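Local atomic coordinates of 4-alpha-glucanotransferase (Corynebacterium glutamicum, PDB entry 5B68), a protein that is an amylomaltase of the 4-alpha-glucanotransferase family, combining an N-terminal beta-sandwich domain with a TIM-barrel-type family region. Residues V16-T21 with D33-I38; D408-A413 with G422-Q427; W430-L435 with T481-D486. All blocks are in the same frame, centred on the assembly; numbering follows the deposited sequence.

Contact 1: residues V16-T21 with D33-I38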
loop_
_atom_site.group_PDB
_atom_site.type_symbol
_atom_site.label_atom_id
_atom_site.label_comp_id
_atom_site.label_asym_id
_atom_site.label_seq_id
_atom_site.Cartn_x
_atom_site.Cartn_y
_atom_site.Cartn_z
ATOM N N VAL A 16 21.888 5.743 -7.740
ATOM C CA VAL A 16 22.112 5.786 -6.329
ATOM C C VAL A 16 22.511 7.204 -6.038
ATOM O O VAL A 16 23.469 7.717 -6.639
ATOM C CB VAL A 16 23.196 4.822 -5.889
ATOM C CG1 VAL A 16 23.409 4.918 -4.366
ATOM C CG2 VAL A 16 22.838 3.394 -6.304
ATOM N N ALA A 17 21.753 7.859 -5.175
ATOM C CA ALA A 17 22.042 9.296 -4.862
ATOM C C ALA A 17 23.342 9.410 -4.081
ATOM O O ALA A 17 23.617 8.650 -3.114
ATOM C CB ALA A 17 20.911 9.910 -4.040
ATOM N N THR A 18 24.125 10.418 -4.452
ATOM C CA THR A 18 25.418 10.691 -3.733
ATOM C C THR A 18 25.319 11.794 -2.674
ATOM O O THR A 18 26.282 12.064 -1.933
ATOM C CB THR A 18 26.505 11.083 -4.719
ATOM O OG1 THR A 18 26.146 12.291 -5.394
ATOM C CG2 THR A 18 26.725 9.955 -5.764
ATOM N N SER A 19 24.187 12.490 -2.669
ATOM C CA SER A 19 23.862 13.389 -1.556
ATOM C C SER A 19 22.359 13.580 -1.499
ATOM O O SER A 19 21.675 13.259 -2.447
ATOM C CB SER A 19 24.505 14.764 -1.804
ATOM O OG SER A 19 24.076 15.281 -3.055
ATOM N N TYR A 20 21.863 14.157 -0.416
ATOM C CA TYR A 20 20.409 14.431 -0.299
ATOM C C TYR A 20 20.156 15.502 0.767
ATOM O O TYR A 20 21.087 15.889 1.510
ATOM C CB TYR A 20 19.643 13.118 -0.010
ATOM C CG TYR A 20 20.032 12.443 1.244
ATOM C CD1 TYR A 20 19.390 12.729 2.429
ATOM C CD2 TYR A 20 21.052 11.483 1.263
ATOM C CE1 TYR A 20 19.774 12.120 3.618
ATOM C CE2 TYR A 20 21.413 10.864 2.431
ATOM C CZ TYR A 20 20.795 11.192 3.596
ATOM O OH TYR A 20 21.187 10.595 4.741
ATOM N N THR A 21 18.918 15.942 0.847
ATOM C CA THR A 21 18.499 16.765 1.937
ATOM C C THR A 21 17.595 15.904 2.787
ATOM O O THR A 21 16.749 15.181 2.284
ATOM C CB THR A 21 17.762 18.009 1.463
ATOM O OG1 THR A 21 18.599 18.719 0.551
ATOM C CG2 THR A 21 17.452 18.895 2.643
ATOM N N ASP A 33 31.377 4.538 1.829
ATOM C CA ASP A 33 31.016 3.224 2.361
ATOM C C ASP A 33 29.576 2.878 2.019
ATOM O O ASP A 33 29.247 1.750 1.652
ATOM C CB ASP A 33 31.183 3.187 3.915
ATOM C CG ASP A 33 31.031 1.835 4.486
ATOM O OD1 ASP A 33 31.828 0.937 4.158
ATOM O OD2 ASP A 33 30.075 1.606 5.251
ATOM N N THR A 34 28.717 3.860 2.143
ATOM C CA THR A 34 27.279 3.675 1.844
ATOM C C THR A 34 27.103 3.428 0.325
ATOM O O THR A 34 26.333 2.570 -0.074
ATOM C CB THR A 34 26.464 4.887 2.322
ATOM O OG1 THR A 34 26.407 4.864 3.772
ATOM C CG2 THR A 34 25.043 4.861 1.674
ATOM N N LEU A 35 27.795 4.205 -0.497
ATOM C CA LEU A 35 27.664 4.020 -1.932
ATOM C C LEU A 35 28.052 2.597 -2.325
ATOM O O LEU A 35 27.342 1.936 -3.067
ATOM C CB LEU A 35 28.509 5.018 -2.693
ATOM C CG LEU A 35 28.022 6.484 -2.610
ATOM C CD1 LEU A 35 29.010 7.397 -3.338
ATOM C CD2 LEU A 35 26.569 6.726 -3.076
ATOM N N VAL A 36 29.203 2.167 -1.849
ATOM C CA VAL A 36 29.677 0.833 -2.144
ATOM C C VAL A 36 28.701 -0.211 -1.664
ATOM O O VAL A 36 28.449 -1.197 -2.397
ATOM C CB VAL A 36 31.122 0.629 -1.562
ATOM C CG1 VAL A 36 31.554 -0.802 -1.649
ATOM C CG2 VAL A 36 32.121 1.535 -2.279
ATOM N N LYS A 37 28.176 -0.081 -0.447
ATOM C CA LYS A 37 27.302 -1.148 0.090
ATOM C C LYS A 37 25.942 -1.188 -0.652
ATOM O O LYS A 37 25.398 -2.239 -0.880
ATOM C CB LYS A 37 27.042 -0.965 1.582
ATOM C CG LYS A 37 28.274 -1.363 2.364
ATOM C CD LYS A 37 28.189 -0.937 3.812
ATOM C CE LYS A 37 29.274 -1.666 4.606
ATOM N NZ LYS A 37 29.448 -0.945 5.919
ATOM N N ILE A 38 25.438 -0.036 -1.045
ATOM C CA ILE A 38 24.178 -0.003 -1.803
ATOM C C ILE A 38 24.442 -0.518 -3.222
ATOM O O ILE A 38 23.676 -1.314 -3.697
ATOM C CB ILE A 38 23.552 1.401 -1.832
ATOM C CG1 ILE A 38 23.200 1.807 -0.397
ATOM C CG2 ILE A 38 22.276 1.420 -2.719
ATOM C CD1 ILE A 38 22.315 0.828 0.309
#

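Contact 2: residues D408-A413 with G422-Q427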
loop_
_atom_site.group_PDB
_atom_site.type_symbol
_atom_site.label_atom_id
_atom_site.label_comp_id
_atom_site.label_asym_id
_atom_site.label_seq_id
_atom_site.Cartn_x
_atom_site.Cartn_y
_atom_site.Cartn_z
ATOM N N ASP A 408 19.811 -6.873 0.611
ATOM C CA ASP A 408 20.834 -6.319 1.510
ATOM C C ASP A 408 20.654 -4.852 1.803
ATOM O O ASP A 408 21.467 -4.259 2.495
ATOM C CB ASP A 408 22.208 -6.620 0.946
ATOM C CG ASP A 408 22.569 -8.123 1.015
ATOM O OD1 ASP A 408 21.906 -8.886 1.696
ATOM O OD2 ASP A 408 23.569 -8.527 0.426
ATOM N N ALA A 409 19.591 -4.243 1.277
ATOM C CA ALA A 409 19.204 -2.887 1.641
ATOM C C ALA A 409 17.872 -3.000 2.397
ATOM O O ALA A 409 17.081 -3.975 2.237
ATOM C CB ALA A 409 19.037 -1.991 0.390
ATOM N N SER A 410 17.607 -1.971 3.178
ATOM C CA SER A 410 16.419 -1.912 3.976
ATOM C C SER A 410 15.788 -0.522 3.756
ATOM O O SER A 410 16.468 0.505 3.806
ATOM C CB SER A 410 16.784 -2.214 5.466
ATOM O OG SER A 410 15.590 -2.338 6.189
ATOM N N VAL A 411 14.511 -0.484 3.541
ATOM C CA VAL A 411 13.739 0.769 3.286
ATOM C C VAL A 411 13.427 1.535 4.554
ATOM O O VAL A 411 13.099 0.950 5.564
ATOM C CB VAL A 411 12.407 0.504 2.555
ATOM C CG1 VAL A 411 11.652 1.806 2.294
ATOM C CG2 VAL A 411 12.649 -0.182 1.245
ATOM N N GLY A 412 13.503 2.861 4.466
ATOM C CA GLY A 412 13.138 3.670 5.626
ATOM C C GLY A 412 12.994 5.121 5.304
ATOM O O GLY A 412 12.479 5.486 4.245
ATOM N N ALA A 413 13.456 5.951 6.224
ATOM C CA ALA A 413 13.274 7.390 6.121
ATOM C C ALA A 413 14.474 8.141 6.749
ATOM O O ALA A 413 15.048 7.693 7.725
ATOM C CB ALA A 413 11.998 7.737 6.808
ATOM N N GLY A 422 16.174 8.903 12.234
ATOM C CA GLY A 422 15.469 8.459 11.055
ATOM C C GLY A 422 14.704 7.206 11.362
ATOM O O GLY A 422 14.525 6.865 12.506
ATOM N N GLN A 423 14.248 6.516 10.329
ATOM C CA GLN A 423 13.524 5.285 10.530
ATOM C C GLN A 423 14.007 4.170 9.634
ATOM O O GLN A 423 14.411 4.400 8.520
ATOM C CB GLN A 423 12.056 5.490 10.259
ATOM C CG GLN A 423 11.431 6.618 11.028
ATOM C CD GLN A 423 10.093 6.987 10.460
ATOM O OE1 GLN A 423 9.911 8.070 9.944
ATOM N NE2 GLN A 423 9.153 6.072 10.536
ATOM N N ASP A 424 13.932 2.955 10.140
ATOM C CA ASP A 424 14.152 1.781 9.327
ATOM C C ASP A 424 12.861 0.993 9.357
ATOM O O ASP A 424 12.465 0.550 10.398
ATOM C CB ASP A 424 15.265 0.941 9.942
ATOM C CG ASP A 424 15.589 -0.304 9.131
ATOM O OD1 ASP A 424 15.088 -0.442 8.015
ATOM O OD2 ASP A 424 16.367 -1.130 9.621
ATOM N N TRP A 425 12.212 0.821 8.214
ATOM C CA TRP A 425 10.957 0.083 8.139
ATOM C C TRP A 425 11.174 -1.404 7.903
ATOM O O TRP A 425 10.265 -2.183 8.013
ATOM C CB TRP A 425 10.059 0.652 7.047
ATOM C CG TRP A 425 9.758 2.079 7.219
ATOM C CD1 TRP A 425 9.810 2.771 8.361
ATOM C CD2 TRP A 425 9.360 3.006 6.208
ATOM N NE1 TRP A 425 9.478 4.069 8.148
ATOM C CE2 TRP A 425 9.196 4.240 6.826
ATOM C CE3 TRP A 425 9.137 2.911 4.842
ATOM C CZ2 TRP A 425 8.807 5.369 6.133
ATOM C CZ3 TRP A 425 8.748 4.036 4.161
ATOM C CH2 TRP A 425 8.599 5.245 4.801
ATOM N N SER A 426 12.402 -1.741 7.550
ATOM C CA SER A 426 12.903 -3.103 7.442
ATOM C C SER A 426 12.599 -3.832 6.129
ATOM O O SER A 426 13.046 -4.921 5.915
ATOM C CB SER A 426 12.430 -3.933 8.628
ATOM O OG SER A 426 11.172 -4.478 8.370
ATOM N N GLN A 427 11.869 -3.197 5.240
ATOM C CA GLN A 427 11.451 -3.859 4.017
ATOM C C GLN A 427 12.565 -3.977 2.987
ATOM O O GLN A 427 13.343 -3.068 2.856
ATOM C CB GLN A 427 10.274 -3.103 3.431
ATOM C CG GLN A 427 9.126 -2.936 4.403
ATOM C CD GLN A 427 8.481 -1.592 4.290
ATOM O OE1 GLN A 427 8.926 -0.760 3.532
ATOM N NE2 GLN A 427 7.413 -1.385 5.020
#

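Contact 3: residues W430-L435 with T481-D486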
loop_
_atom_site.group_PDB
_atom_site.type_symbol
_atom_site.label_atom_id
_atom_site.label_comp_id
_atom_site.label_asym_id
_atom_site.label_seq_id
_atom_site.Cartn_x
_atom_site.Cartn_y
_atom_site.Cartn_z
ATOM N N TRP A 430 12.418 -3.069 -4.049
ATOM C CA TRP A 430 12.533 -3.589 -5.388
ATOM C C TRP A 430 13.949 -3.300 -5.882
ATOM O O TRP A 430 14.545 -2.315 -5.525
ATOM C CB TRP A 430 11.619 -2.834 -6.340
ATOM C CG TRP A 430 10.153 -2.963 -6.200
ATOM C CD1 TRP A 430 9.276 -1.954 -6.026
ATOM C CD2 TRP A 430 9.366 -4.149 -6.335
ATOM N NE1 TRP A 430 7.996 -2.422 -6.001
ATOM C CE2 TRP A 430 8.021 -3.771 -6.195
ATOM C CE3 TRP A 430 9.665 -5.487 -6.544
ATOM C CZ2 TRP A 430 6.987 -4.683 -6.253
ATOM C CZ3 TRP A 430 8.636 -6.385 -6.603
ATOM C CH2 TRP A 430 7.316 -5.983 -6.453
ATOM N N HIS A 431 14.468 -4.184 -6.708
ATOM C CA HIS A 431 15.647 -3.892 -7.457
ATOM C C HIS A 431 15.185 -3.086 -8.701
ATOM O O HIS A 431 14.391 -3.612 -9.489
ATOM C CB HIS A 431 16.322 -5.218 -7.890
ATOM C CG HIS A 431 17.625 -5.000 -8.567
ATOM N ND1 HIS A 431 18.837 -5.407 -8.054
ATOM C CD2 HIS A 431 17.912 -4.298 -9.682
ATOM C CE1 HIS A 431 19.806 -4.970 -8.840
ATOM N NE2 HIS A 431 19.265 -4.333 -9.856
ATOM N N PRO A 432 15.624 -1.812 -8.849
ATOM C CA PRO A 432 15.128 -0.989 -9.949
ATOM C C PRO A 432 15.308 -1.543 -11.371
ATOM O O PRO A 432 14.472 -1.220 -12.234
ATOM C CB PRO A 432 15.900 0.300 -9.835
ATOM C CG PRO A 432 16.410 0.334 -8.408
ATOM C CD PRO A 432 16.486 -1.077 -7.919
ATOM N N VAL A 433 16.418 -2.215 -11.646
ATOM C CA VAL A 433 16.625 -2.842 -12.978
ATOM C C VAL A 433 15.980 -4.171 -13.139
ATOM O O VAL A 433 15.346 -4.462 -14.172
ATOM C CB VAL A 433 18.144 -2.928 -13.350
ATOM C CG1 VAL A 433 18.369 -3.584 -14.715
ATOM C CG2 VAL A 433 18.772 -1.546 -13.277
ATOM N N ARG A 434 16.175 -5.085 -12.197
ATOM C CA ARG A 434 15.652 -6.422 -12.338
ATOM C C ARG A 434 14.135 -6.463 -12.369
ATOM O O ARG A 434 13.559 -7.254 -13.095
ATOM C CB ARG A 434 16.182 -7.355 -11.240
ATOM C CG ARG A 434 17.686 -7.512 -11.325
ATOM C CD ARG A 434 18.212 -8.369 -10.226
ATOM N NE ARG A 434 19.647 -8.459 -10.488
ATOM C CZ ARG A 434 20.608 -8.682 -9.588
ATOM N NH1 ARG A 434 20.322 -8.890 -8.310
ATOM N NH2 ARG A 434 21.880 -8.702 -9.997
ATOM N N LEU A 435 13.465 -5.571 -11.641
ATOM C CA LEU A 435 12.029 -5.498 -11.718
ATOM C C LEU A 435 11.655 -5.150 -13.177
ATOM O O LEU A 435 10.735 -5.685 -13.684
ATOM C CB LEU A 435 11.455 -4.428 -10.760
ATOM C CG LEU A 435 9.915 -4.329 -10.766
ATOM C CD1 LEU A 435 9.170 -5.601 -10.477
ATOM C CD2 LEU A 435 9.480 -3.223 -9.876
ATOM N N THR A 481 20.746 6.308 1.805
ATOM C CA THR A 481 20.648 7.185 0.678
ATOM C C THR A 481 19.418 6.810 -0.162
ATOM O O THR A 481 18.726 5.866 0.203
ATOM C CB THR A 481 21.919 7.165 -0.165
ATOM O OG1 THR A 481 21.839 8.228 -1.092
ATOM C CG2 THR A 481 22.169 5.854 -0.880
ATOM N N TYR A 482 19.170 7.557 -1.225
ATOM C CA TYR A 482 18.050 7.330 -2.104
ATOM C C TYR A 482 18.458 6.469 -3.279
ATOM O O TYR A 482 19.524 6.630 -3.812
ATOM C CB TYR A 482 17.500 8.657 -2.621
ATOM C CG TYR A 482 16.647 9.344 -1.607
ATOM C CD1 TYR A 482 15.362 8.916 -1.379
ATOM C CD2 TYR A 482 17.144 10.369 -0.822
ATOM C CE1 TYR A 482 14.579 9.503 -0.433
ATOM C CE2 TYR A 482 16.363 10.966 0.134
ATOM C CZ TYR A 482 15.079 10.525 0.320
ATOM O OH TYR A 482 14.274 11.095 1.251
ATOM N N ILE A 483 17.596 5.544 -3.643
ATOM C CA ILE A 483 17.697 4.862 -4.945
ATOM C C ILE A 483 16.512 5.258 -5.768
ATOM O O ILE A 483 15.390 5.288 -5.276
ATOM C CB ILE A 483 17.800 3.333 -4.844
ATOM C CG1 ILE A 483 16.654 2.728 -4.053
ATOM C CG2 ILE A 483 19.119 2.953 -4.205
ATOM C CD1 ILE A 483 16.749 1.187 -4.061
ATOM N N ARG A 484 16.776 5.585 -7.021
ATOM C CA ARG A 484 15.777 6.033 -8.004
ATOM C C ARG A 484 15.079 4.873 -8.721
ATOM O O ARG A 484 15.735 3.882 -9.055
ATOM C CB ARG A 484 16.521 6.945 -9.013
ATOM C CG ARG A 484 15.774 7.401 -10.250
ATOM C CD ARG A 484 16.314 8.681 -10.909
ATOM N NE ARG A 484 17.756 8.802 -11.170
ATOM C CZ ARG A 484 18.441 8.042 -12.008
ATOM N NH1 ARG A 484 17.841 7.050 -12.632
ATOM N NH2 ARG A 484 19.723 8.279 -12.205
ATOM N N PHE A 485 13.769 5.014 -9.005
ATOM C CA PHE A 485 13.019 4.060 -9.804
ATOM C C PHE A 485 12.534 4.759 -11.022
ATOM O O PHE A 485 12.514 5.998 -11.092
ATOM C CB PHE A 485 11.843 3.451 -9.012
ATOM C CG PHE A 485 12.317 2.558 -7.901
ATOM C CD1 PHE A 485 12.561 1.222 -8.153
ATOM C CD2 PHE A 485 12.539 3.032 -6.616
ATOM C CE1 PHE A 485 13.052 0.412 -7.154
ATOM C CE2 PHE A 485 13.063 2.190 -5.617
ATOM C CZ PHE A 485 13.320 0.872 -5.908
ATOM N N ASP A 486 12.132 3.959 -12.015
ATOM C CA ASP A 486 11.519 4.517 -13.185
ATOM C C ASP A 486 10.063 4.856 -12.878
ATOM O O ASP A 486 9.169 3.980 -13.002
ATOM C CB ASP A 486 11.661 3.581 -14.373
ATOM C CG ASP A 486 11.038 4.128 -15.638
ATOM O OD1 ASP A 486 10.406 5.239 -15.707
ATOM O OD2 ASP A 486 11.304 3.460 -16.650
HETATM O O HOH W 1 12.360 0.971 -11.924
#

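Contact 1: residues V16-T21 with D33-I38
With chi1 at 179°, Val16 holds CG1 anti to its backbone N, while in Leu35 CG lies anti to the carbonyl carbon (chi1 -69°) and CD1 anti to CA (chi2 176°), leaving CD2 as the branch that reaches Val16 CG1. The contact is a loop-on-helix packing: residues 16-18, which lead into the two-stranded antiparallel hairpin of 19-21 and 27-29, lie against helix 32-41. Val16 CG1 touches Leu35 CD2 at 3.9 Å, the two side chains running antiparallel past one another. One turn further along the helix the same CG1 meets Ile38 CG2 at 4.0 Å, and Val16 CG2 is 4.1 Å from that methyl, so both branches of the valine rest on one carbon. Leu35 CD2 also comes within 3.5 Å of Ala17 O. No hydrogen bond joins the two segments; the 187 Å² they bury comes almost wholly from Val16, Thr18, Leu35 and Ile38. Polar groups of the helix are engaged in other ways: Lys37 NZ bonds Asp33 OD2 at 2.7 Å on its syn lone pair, an i to i+4 salt bridge, while Thr34 OG1 is hydrogen-bonded to Thr479 O. Helix 5-13 flanks the junction, with Leu7 against Leu35 and Ala11 against Thr18. At that end the CG2 methyl of Thr18 faces Leu35 CD1 at 4.2 Å.

Contact 2: residues D408-A413 with G422-Q427
Ser410 and Asp424 join the two arms of a beta hairpin, strands 409-413 and 423-424, by a side-chain bond. Ser410 OG, anti to its backbone N at chi1 -172°, donates to Asp424 OD1 over 2.7 Å on the syn lone pair; OD1 also takes a weak bond from Ser426 N. The backbone register is antiparallel: Ala413 and Gln423 form a hydrogen-bonded pair with both N-H groups used, and Gly412 and Asp424 a non-hydrogen-bonded pair with CA atoms 4.3 Å apart. At this close approach Gly412 CA makes a CA-H...O contact of 3.2 Å with Gln423 O. The indole of Trp425, with CG anti to the carbonyl carbon (chi1 -57°), lies over Gly412: Gly412 CA stands 4.0 Å from the centroid of the five-membered ring of Trp425, 16° off the normal, a CH-pi contact. Val411 CG1 comes obliquely to CE3 of that indole at 3.7 Å, and Ala413 CB to CZ2. Past the paired residues Val411 stays gripped by backbone bonds: its O accepts from Trp425 N at 2.8 Å and weakly from Ser426 N, while its N donates to Gln427 O at 2.9 Å. The Gln427 chain bends at chi2, and its OE1, buried without a polar partner in the model, lies 3.8 Å from Val411 CB.

Contact 3: residues W430-L435 with T481-D486
Phe485 overlaps Pro432 obliquely, its CE1 lying 3.6 Å from Pro432 CG, and these two residues lose the largest areas in the 211 Å² interface. Chi1 of -68° sets Phe485 CG anti to the carbonyl carbon, and chi2 of -88° turns the ring to bring CE1 to the proline. CE1 is shared: besides Pro432 CG it also touches Trp430 CB, at 3.6 Å. Trp430 O approaches the same ring differently, at its edge and in its plane, 3.4 Å from CZ. A carbonyl oxygen there faces the ring's C-H rim, an orientation that is probably favourable electrostatically. On the strand side Pro432 CG is 3.7 Å from Arg484 O and, more loosely, 4.4 Å from Ile483 CD1, so the pyrrolidine ring packs beside Arg484, the last residue of strand 481-484. No direct hydrogen bond crosses the contact, but one water bridges it, donating to Pro432 O at 3.1 Å and accepting from Asp486 N at 3.0 Å. Asp486 is the N-cap of helix 487-500, with a weak bond from Ala489 N to its OD1, while Leu435 N bonds His431 O. Leu435 also covers one face of the Trp430 indole, its CD2 3.6 Å above the plane and offset toward the rim. Beyond the two segments, Phe485 meets Leu468, and Ile483 meets Val470, both on strand 467-472, the neighbour of 481-484 in a four-stranded antiparallel sheet. The contact thus ties residues 430-432 to an outermost strand of that sheet, with Trp430 packing on Pro442 and Leu446 of helix 441-452 and Ile483 on Ile38 of helix 32-41.

How the contacts relate
The three contacts gather round one antiparallel sheet, ordered 423-424, 409-413, 467-472, 481-484. Contact 2 forms one side of it, contact 3 lies at the opposite outermost strand, and contact 1 joins that strand from the chain's N-terminal part. Centres are 13 Å apart for contacts 1 and 3, 14 Å for the other pairs. Contacts 1 and 3 touch directly: Ala17 O is 2.7 Å from Thr481 OG1 and Ala17 N 2.9 Å from Tyr482 O, both probable hydrogen bonds. Contacts 2 and 3 adjoin in sequence alone. A BTB molecule lies about 4 Å from the Trp425 side chain, and a glycerol about 3 Å from that of Trp430; both probably come from the crystallisation liquor.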